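Local coordinates for protein aminotransferase class-III (PDB 6K8H) that belongs to the class-III aminotransferases (omega-transaminases) and binds (5-hydroxy-4,6-dimethylpyridin-3-yl)methyl dihydrogen phosphate in a pocket of the fold, at residues H76-D82 with T330-L335; G353-L358 with F433-A438; S372-I376 with A416-L421. All blocks are in the same frame, centred on the assembly; numbering follows the deposited sequence.

Interaction 1 of 3, residues H76-D82 with T330-L335; sequences HGHADPD and TAMRKL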
# COMPACT_ATOMS: atom_id res chain seq x y z
N HIS B 76 13.01 16.36 3.65
CA HIS B 76 13.41 17.23 4.75
C HIS B 76 14.29 16.53 5.77
O HIS B 76 14.52 17.07 6.85
CB HIS B 76 12.19 17.85 5.43
CG HIS B 76 11.39 18.72 4.51
ND1 HIS B 76 11.93 19.82 3.88
CD2 HIS B 76 10.11 18.64 4.10
CE1 HIS B 76 11.01 20.39 3.12
NE2 HIS B 76 9.89 19.69 3.24
N GLY B 77 14.78 15.33 5.46
CA GLY B 77 15.68 14.65 6.38
C GLY B 77 14.95 14.06 7.56
O GLY B 77 13.75 13.87 7.54
N HIS B 78 15.71 13.77 8.62
CA HIS B 78 15.20 13.00 9.75
C HIS B 78 14.61 13.89 10.83
O HIS B 78 15.19 14.93 11.17
CB HIS B 78 16.30 12.14 10.37
CG HIS B 78 16.86 11.11 9.45
ND1 HIS B 78 16.25 9.90 9.22
CD2 HIS B 78 17.97 11.13 8.67
CE1 HIS B 78 16.96 9.20 8.35
NE2 HIS B 78 18.01 9.92 8.01
N ALA B 79 13.47 13.46 11.37
CA ALA B 79 12.83 14.12 12.51
C ALA B 79 12.70 15.63 12.29
O ALA B 79 13.06 16.45 13.14
CB ALA B 79 13.60 13.84 13.81
N ASP B 80 12.15 15.99 11.14
CA ASP B 80 11.90 17.39 10.86
C ASP B 80 10.94 17.95 11.90
O ASP B 80 9.87 17.36 12.12
CB ASP B 80 11.34 17.58 9.46
CG ASP B 80 10.93 19.02 9.20
OD1 ASP B 80 11.79 19.80 8.76
OD2 ASP B 80 9.76 19.36 9.45
N PRO B 81 11.26 19.07 12.55
CA PRO B 81 10.41 19.55 13.66
C PRO B 81 9.04 20.03 13.22
O PRO B 81 8.07 19.83 13.95
CB PRO B 81 11.23 20.69 14.28
CG PRO B 81 12.56 20.66 13.64
CD PRO B 81 12.43 19.95 12.34
N ASP B 82 8.94 20.71 12.07
CA ASP B 82 7.64 21.24 11.64
C ASP B 82 6.67 20.11 11.33
O ASP B 82 5.50 20.15 11.74
CB ASP B 82 7.82 22.13 10.42
CG ASP B 82 8.66 23.36 10.71
OD1 ASP B 82 8.69 23.78 11.89
OD2 ASP B 82 9.29 23.90 9.78
N THR B 330 2.41 19.66 5.31
CA THR B 330 3.53 20.41 5.88
C THR B 330 4.79 20.25 5.04
O THR B 330 5.46 21.24 4.70
CB THR B 330 3.78 19.95 7.32
OG1 THR B 330 2.54 20.00 8.04
CG2 THR B 330 4.81 20.83 8.02
N ALA B 331 5.13 19.00 4.67
CA ALA B 331 6.33 18.76 3.87
C ALA B 331 6.29 19.54 2.57
O ALA B 331 7.28 20.19 2.19
CB ALA B 331 6.48 17.26 3.58
N MET B 332 5.15 19.51 1.88
CA MET B 332 5.06 20.20 0.60
C MET B 332 5.06 21.71 0.79
O MET B 332 5.69 22.43 0.00
CB MET B 332 3.82 19.74 -0.15
CG MET B 332 3.84 18.27 -0.54
SD MET B 332 5.31 17.78 -1.47
CE MET B 332 5.00 18.61 -3.03
N ARG B 333 4.37 22.22 1.82
CA ARG B 333 4.36 23.66 2.03
C ARG B 333 5.75 24.19 2.31
O ARG B 333 6.04 25.35 1.98
CB ARG B 333 3.42 24.04 3.18
CG ARG B 333 1.97 24.24 2.74
CD ARG B 333 1.07 24.63 3.91
NE ARG B 333 -0.32 24.73 3.46
CZ ARG B 333 -1.37 24.85 4.26
NH1 ARG B 333 -1.19 24.89 5.58
NH2 ARG B 333 -2.60 24.94 3.75
N LYS B 334 6.61 23.38 2.94
CA LYS B 334 7.99 23.79 3.17
C LYS B 334 8.85 23.76 1.91
O LYS B 334 9.92 24.38 1.90
CB LYS B 334 8.62 22.90 4.25
CG LYS B 334 8.03 23.14 5.63
CD LYS B 334 8.40 22.05 6.64
CE LYS B 334 9.90 21.87 6.77
NZ LYS B 334 10.49 22.78 7.79
N LEU B 335 8.43 23.04 0.86
CA LEU B 335 9.14 22.99 -0.42
C LEU B 335 8.62 24.11 -1.32
O LEU B 335 7.74 23.92 -2.16
CB LEU B 335 8.95 21.64 -1.10
CG LEU B 335 9.73 20.40 -0.71
CD1 LEU B 335 9.25 19.25 -1.60
CD2 LEU B 335 11.23 20.63 -0.85
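A salt-bridge network and a histidine-to-carbonyl hydrogen bond join the first turn of helix 81-91 and the loop before it to the C-terminal part of helix 322-334. Lys-334 is the positive centre of the network, facing Asp-80 and Asp-82. Lys-334 NZ lies 2.6 Å from Asp-82 OD2, a short salt bridge. A weak one, 3.4 Å long, links Lys-334 NZ to Asp-80 OD1. Asp-80 has a second task: it is the N-cap residue of helix 81-91, and its OD2 accepts a hydrogen bond from the backbone N of Ile-83. In this class-III aminotransferase the contact ties together parts of the fold 248 residues apart. The subunit interface is close by, where the ring of His-78 meets Phe-97 of the second subunit. Next to the network, His-76 reaches across to helix 322-334. His-76 NE2 donates to Ala-331 O over 2.9 Å, almost straight at 170°. Thr-423 OG1 bonds the other ring nitrogen, ND1, so both are satisfied. The aliphatic part of Lys-334 covers the imidazole, with CE 4.0 Å from the ring centroid of His-76 in a CH-pi contact. Leu-335 CD2 approaches His-76 CE1 at 4.0 Å. Thr-330 CG2 rests against Asp-82, 4.1 Å from its CB.

Interaction 2 of 3, residues G353-L358 with F433-A438; sequences GVEEVL and FVDAFA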
# COMPACT_ATOMS: atom_id res chain seq x y z
N GLY B 353 31.57 18.97 -8.23
CA GLY B 353 32.68 18.55 -7.38
C GLY B 353 33.09 17.11 -7.65
O GLY B 353 34.28 16.79 -7.71
N VAL B 354 32.10 16.23 -7.84
CA VAL B 354 32.41 14.83 -8.13
C VAL B 354 33.09 14.70 -9.49
O VAL B 354 34.02 13.90 -9.66
CB VAL B 354 31.13 13.98 -8.06
CG1 VAL B 354 31.39 12.59 -8.62
CG2 VAL B 354 30.63 13.89 -6.62
N GLU B 355 32.62 15.45 -10.49
CA GLU B 355 33.27 15.39 -11.79
C GLU B 355 34.72 15.84 -11.69
O GLU B 355 35.61 15.26 -12.32
CB GLU B 355 32.52 16.24 -12.82
CG GLU B 355 31.20 15.65 -13.28
CD GLU B 355 30.35 16.66 -14.05
OE1 GLU B 355 30.71 17.86 -14.05
OE2 GLU B 355 29.31 16.26 -14.62
N GLU B 356 34.99 16.87 -10.89
CA GLU B 356 36.36 17.32 -10.71
C GLU B 356 37.21 16.27 -10.00
O GLU B 356 38.38 16.08 -10.34
CB GLU B 356 36.40 18.65 -9.96
CG GLU B 356 37.80 19.10 -9.53
CD GLU B 356 38.75 19.39 -10.70
OE1 GLU B 356 38.30 19.37 -11.87
OE2 GLU B 356 39.95 19.64 -10.45
N VAL B 357 36.64 15.56 -9.01
CA VAL B 357 37.38 14.49 -8.32
C VAL B 357 37.75 13.39 -9.30
O VAL B 357 38.88 12.89 -9.31
CB VAL B 357 36.56 13.93 -7.14
CG1 VAL B 357 37.13 12.59 -6.67
CG2 VAL B 357 36.51 14.90 -5.99
N LEU B 358 36.79 13.00 -10.15
CA LEU B 358 37.07 11.99 -11.16
C LEU B 358 38.15 12.47 -12.14
O LEU B 358 39.05 11.71 -12.51
CB LEU B 358 35.79 11.65 -11.91
CG LEU B 358 34.67 10.96 -11.11
CD1 LEU B 358 33.37 10.98 -11.91
CD2 LEU B 358 35.08 9.53 -10.78
N PHE B 433 30.58 15.36 1.31
CA PHE B 433 30.38 14.29 0.34
C PHE B 433 31.53 14.23 -0.66
O PHE B 433 32.10 13.16 -0.91
CB PHE B 433 29.05 14.45 -0.40
CG PHE B 433 28.79 13.33 -1.36
CD1 PHE B 433 29.30 13.38 -2.66
CD2 PHE B 433 28.10 12.20 -0.95
CE1 PHE B 433 29.10 12.33 -3.54
CE2 PHE B 433 27.89 11.14 -1.83
CZ PHE B 433 28.39 11.21 -3.13
N VAL B 434 31.90 15.38 -1.24
CA VAL B 434 32.91 15.37 -2.31
C VAL B 434 34.26 14.90 -1.77
O VAL B 434 34.97 14.10 -2.41
CB VAL B 434 33.00 16.75 -2.98
CG1 VAL B 434 34.20 16.81 -3.94
CG2 VAL B 434 31.71 17.06 -3.73
N ASP B 435 34.64 15.39 -0.58
CA ASP B 435 35.90 14.95 0.04
C ASP B 435 35.89 13.45 0.33
O ASP B 435 36.88 12.75 0.07
CB ASP B 435 36.14 15.74 1.33
CG ASP B 435 36.46 17.21 1.07
OD1 ASP B 435 36.68 17.58 -0.11
OD2 ASP B 435 36.51 17.99 2.04
N ALA B 436 34.77 12.95 0.88
CA ALA B 436 34.68 11.52 1.17
C ALA B 436 34.72 10.68 -0.09
O ALA B 436 35.27 9.58 -0.08
CB ALA B 436 33.41 11.23 1.97
N PHE B 437 34.15 11.19 -1.19
CA PHE B 437 34.19 10.45 -2.45
C PHE B 437 35.61 10.37 -2.98
O PHE B 437 36.03 9.32 -3.47
CB PHE B 437 33.27 11.11 -3.49
CG PHE B 437 33.32 10.44 -4.84
CD1 PHE B 437 32.67 9.23 -5.05
CD2 PHE B 437 34.03 10.99 -5.89
CE1 PHE B 437 32.74 8.59 -6.27
CE2 PHE B 437 34.10 10.35 -7.13
CZ PHE B 437 33.46 9.15 -7.31
N ALA B 438 36.37 11.47 -2.88
CA ALA B 438 37.77 11.43 -3.28
C ALA B 438 38.54 10.37 -2.49
O ALA B 438 39.29 9.55 -3.05
CB ALA B 438 38.41 12.81 -3.11
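Helix segments 353-358 and 433-438 run nearly parallel. Their axes cross at -23° and come within 9.5 Å. The contact is apolar, and three valines with the same rotamer do much of the work. Val-354, Val-357 and Val-434 all have chi1 near t. In Val-354 this splits the two methyls between two phenylalanines. CG1 of Val-354 meets CE2 of Phe-437 at 3.8 Å and makes an off-centre CH-pi contact with that ring. CG2 of Val-354 meets the ring edge of Phe-433 at CE1, also 3.8 Å away. In Val-357, CG2 touches Val-434 CG1 at 3.6 Å. Val-357 CG1 lies 3.6 Å from both Phe-437 CD2 and Ala-438 CA.

Phe-437 is also t at chi1, which carries its ring into the space beside Val-354 and Val-357. Leu-358 has the m,t rotamer. Its CB starts out sideways, but Leu-358 CD2 reaches the edge of the Phe-437 ring, 3.8 Å from Phe-437 CZ. Gly-353 suits the close approach to Val-434. A CB there would sit only 2.8 Å from Val-434 CG2. As it is, Val-434 CG1 lies 3.8 Å from Gly-353 O.

Beyond the two segments, Val-354, Phe-433 and Phe-437 all touch Ile-376 of strand 373-377. Helices 337-361 and 427-445 thus pack side by side against an antiparallel sheet. This is the two-layer alpha/beta arrangement of the C-terminal part of class-III aminotransferases.

Interaction 3 of 3, residues S372-I376 with A416-L421; sequences SLFHI and ALFGCL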
# COMPACT_ATOMS: atom_id res chain seq x y z
N SER B 372 17.71 18.01 -6.89
CA SER B 372 18.42 17.43 -5.76
C SER B 372 18.67 15.93 -5.91
O SER B 372 18.96 15.26 -4.91
CB SER B 372 17.65 17.70 -4.46
OG SER B 372 16.32 17.24 -4.58
N LEU B 373 18.59 15.40 -7.12
CA LEU B 373 18.86 13.99 -7.40
C LEU B 373 20.13 13.88 -8.23
O LEU B 373 20.35 14.67 -9.16
CB LEU B 373 17.70 13.35 -8.16
CG LEU B 373 16.33 13.34 -7.48
CD1 LEU B 373 15.25 12.92 -8.48
CD2 LEU B 373 16.34 12.38 -6.31
N PHE B 374 20.96 12.89 -7.92
CA PHE B 374 22.20 12.69 -8.67
C PHE B 374 22.56 11.21 -8.72
O PHE B 374 22.13 10.42 -7.88
CB PHE B 374 23.35 13.52 -8.08
CG PHE B 374 23.76 13.08 -6.69
CD1 PHE B 374 24.70 12.09 -6.52
CD2 PHE B 374 23.20 13.68 -5.57
CE1 PHE B 374 25.07 11.68 -5.26
CE2 PHE B 374 23.57 13.28 -4.31
CZ PHE B 374 24.50 12.28 -4.15
N HIS B 375 23.36 10.86 -9.72
CA HIS B 375 23.81 9.48 -9.94
C HIS B 375 25.26 9.54 -10.44
O HIS B 375 25.53 10.14 -11.48
CB HIS B 375 22.92 8.77 -10.97
CG HIS B 375 22.92 7.27 -10.87
ND1 HIS B 375 24.07 6.53 -10.68
CD2 HIS B 375 21.91 6.37 -10.95
CE1 HIS B 375 23.77 5.25 -10.64
NE2 HIS B 375 22.46 5.12 -10.79
N ILE B 376 26.18 8.94 -9.67
CA ILE B 376 27.58 8.82 -10.07
C ILE B 376 27.75 7.56 -10.92
O ILE B 376 27.18 6.51 -10.62
CB ILE B 376 28.52 8.78 -8.85
CG1 ILE B 376 28.19 9.91 -7.87
CG2 ILE B 376 29.97 8.87 -9.30
CD1 ILE B 376 29.01 9.85 -6.58
N ALA B 416 24.15 1.79 -5.86
CA ALA B 416 24.42 2.22 -7.23
C ALA B 416 25.13 3.56 -7.29
O ALA B 416 25.56 3.96 -8.38
CB ALA B 416 23.10 2.29 -8.03
N LEU B 417 25.32 4.22 -6.14
CA LEU B 417 25.79 5.61 -6.06
C LEU B 417 24.75 6.57 -6.64
O LEU B 417 25.08 7.63 -7.18
CB LEU B 417 27.17 5.81 -6.72
CG LEU B 417 28.25 4.81 -6.28
CD1 LEU B 417 29.60 5.15 -6.89
CD2 LEU B 417 28.38 4.70 -4.76
N PHE B 418 23.49 6.20 -6.41
CA PHE B 418 22.34 7.09 -6.68
C PHE B 418 22.08 7.77 -5.34
O PHE B 418 22.02 7.08 -4.32
CB PHE B 418 21.10 6.29 -7.09
CG PHE B 418 19.83 7.10 -7.00
CD1 PHE B 418 19.60 8.15 -7.86
CD2 PHE B 418 18.88 6.81 -6.04
CE1 PHE B 418 18.43 8.89 -7.78
CE2 PHE B 418 17.71 7.55 -5.95
CZ PHE B 418 17.49 8.59 -6.82
N GLY B 419 21.94 9.09 -5.34
CA GLY B 419 21.75 9.80 -4.09
C GLY B 419 20.85 11.01 -4.25
O GLY B 419 20.51 11.44 -5.36
N CYS B 420 20.44 11.54 -3.10
CA CYS B 420 19.53 12.68 -3.05
C CYS B 420 19.92 13.59 -1.90
O CYS B 420 20.41 13.16 -0.85
CB CYS B 420 18.06 12.24 -2.94
SG CYS B 420 17.67 11.29 -1.45
N LEU B 421 19.69 14.88 -2.10
CA LEU B 421 19.87 15.84 -1.02
C LEU B 421 18.61 15.98 -0.16
O LEU B 421 17.50 15.65 -0.57
CB LEU B 421 20.26 17.21 -1.57
CG LEU B 421 21.32 17.27 -2.66
CD1 LEU B 421 21.46 18.70 -3.17
CD2 LEU B 421 22.65 16.77 -2.11
O HOH W 1 27.99 4.13 -9.93
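The ring of Phe-374 fills the hollow above Gly-419. The two residues form an antiparallel hydrogen-bonded pair. Phe-374 N donates to Gly-419 O at 3.0 Å, and Gly-419 N to Phe-374 O at 2.9 Å. With chi1 near p, the ring folds over the neighbouring strand, its centroid 4.0 Å from Gly-419 CA. A CB on Gly-419 would lie 2.6 Å from Phe-374 CZ, so the ring takes the place of the missing side chain. This is aromatic rescue of glycine. Leu-350 and Arg-351 of helix 337-361 touch the same ring.

The other face carries Leu-373, His-375, Phe-418 and Cys-420. Leu-373 CD2 touches both Phe-418 CZ (4.0 Å) and Cys-420 CB (3.8 Å), in the corner they form. The His-375 ring lies over Phe-418 CB, 4.2 Å from its centroid to that atom. Phe-418 also packs on Arg-226, a residue of the ligand pocket.

At one end, Leu-421 N bonds Ser-372 O at 2.9 Å. At the other, Ile-376 N bonds Leu-417 O at 3.0 Å, and the CB atoms of Ile-376 and Leu-417 meet at 3.9 Å. A water fills the gap beyond, donating to Ile-376 O and Ala-416 O. Strand 373-377 is the central strand of a three-stranded antiparallel sheet, which belongs to the C-terminal part of the class-III aminotransferase fold.

How the interactions relate
Interactions 2 and 3 form one continuous packing unit, with centres 13 Å apart. Ile-376 CD1 lies 3.8 Å from Phe-433 CZ and 3.9 Å from Phe-437 CE1, and Phe-374 CE1 is 4.0 Å from Phe-433 CZ. Along the chain, interaction 3 is nested inside the loop that interaction 2 closes. Interaction 1 stands apart. Its centre is 20 Å from that of interaction 3 and 28 Å from that of interaction 2, and it touches neither. Helix 322-334 of interaction 1 is followed directly by helix 337-361 of interaction 2. Interaction 3 borders the ligand pocket, with the side chain of Phe-418 about 8 Å from the bound (5-hydroxy-4,6-dimethylpyridin-3-yl)methyl dihydrogen phosphate.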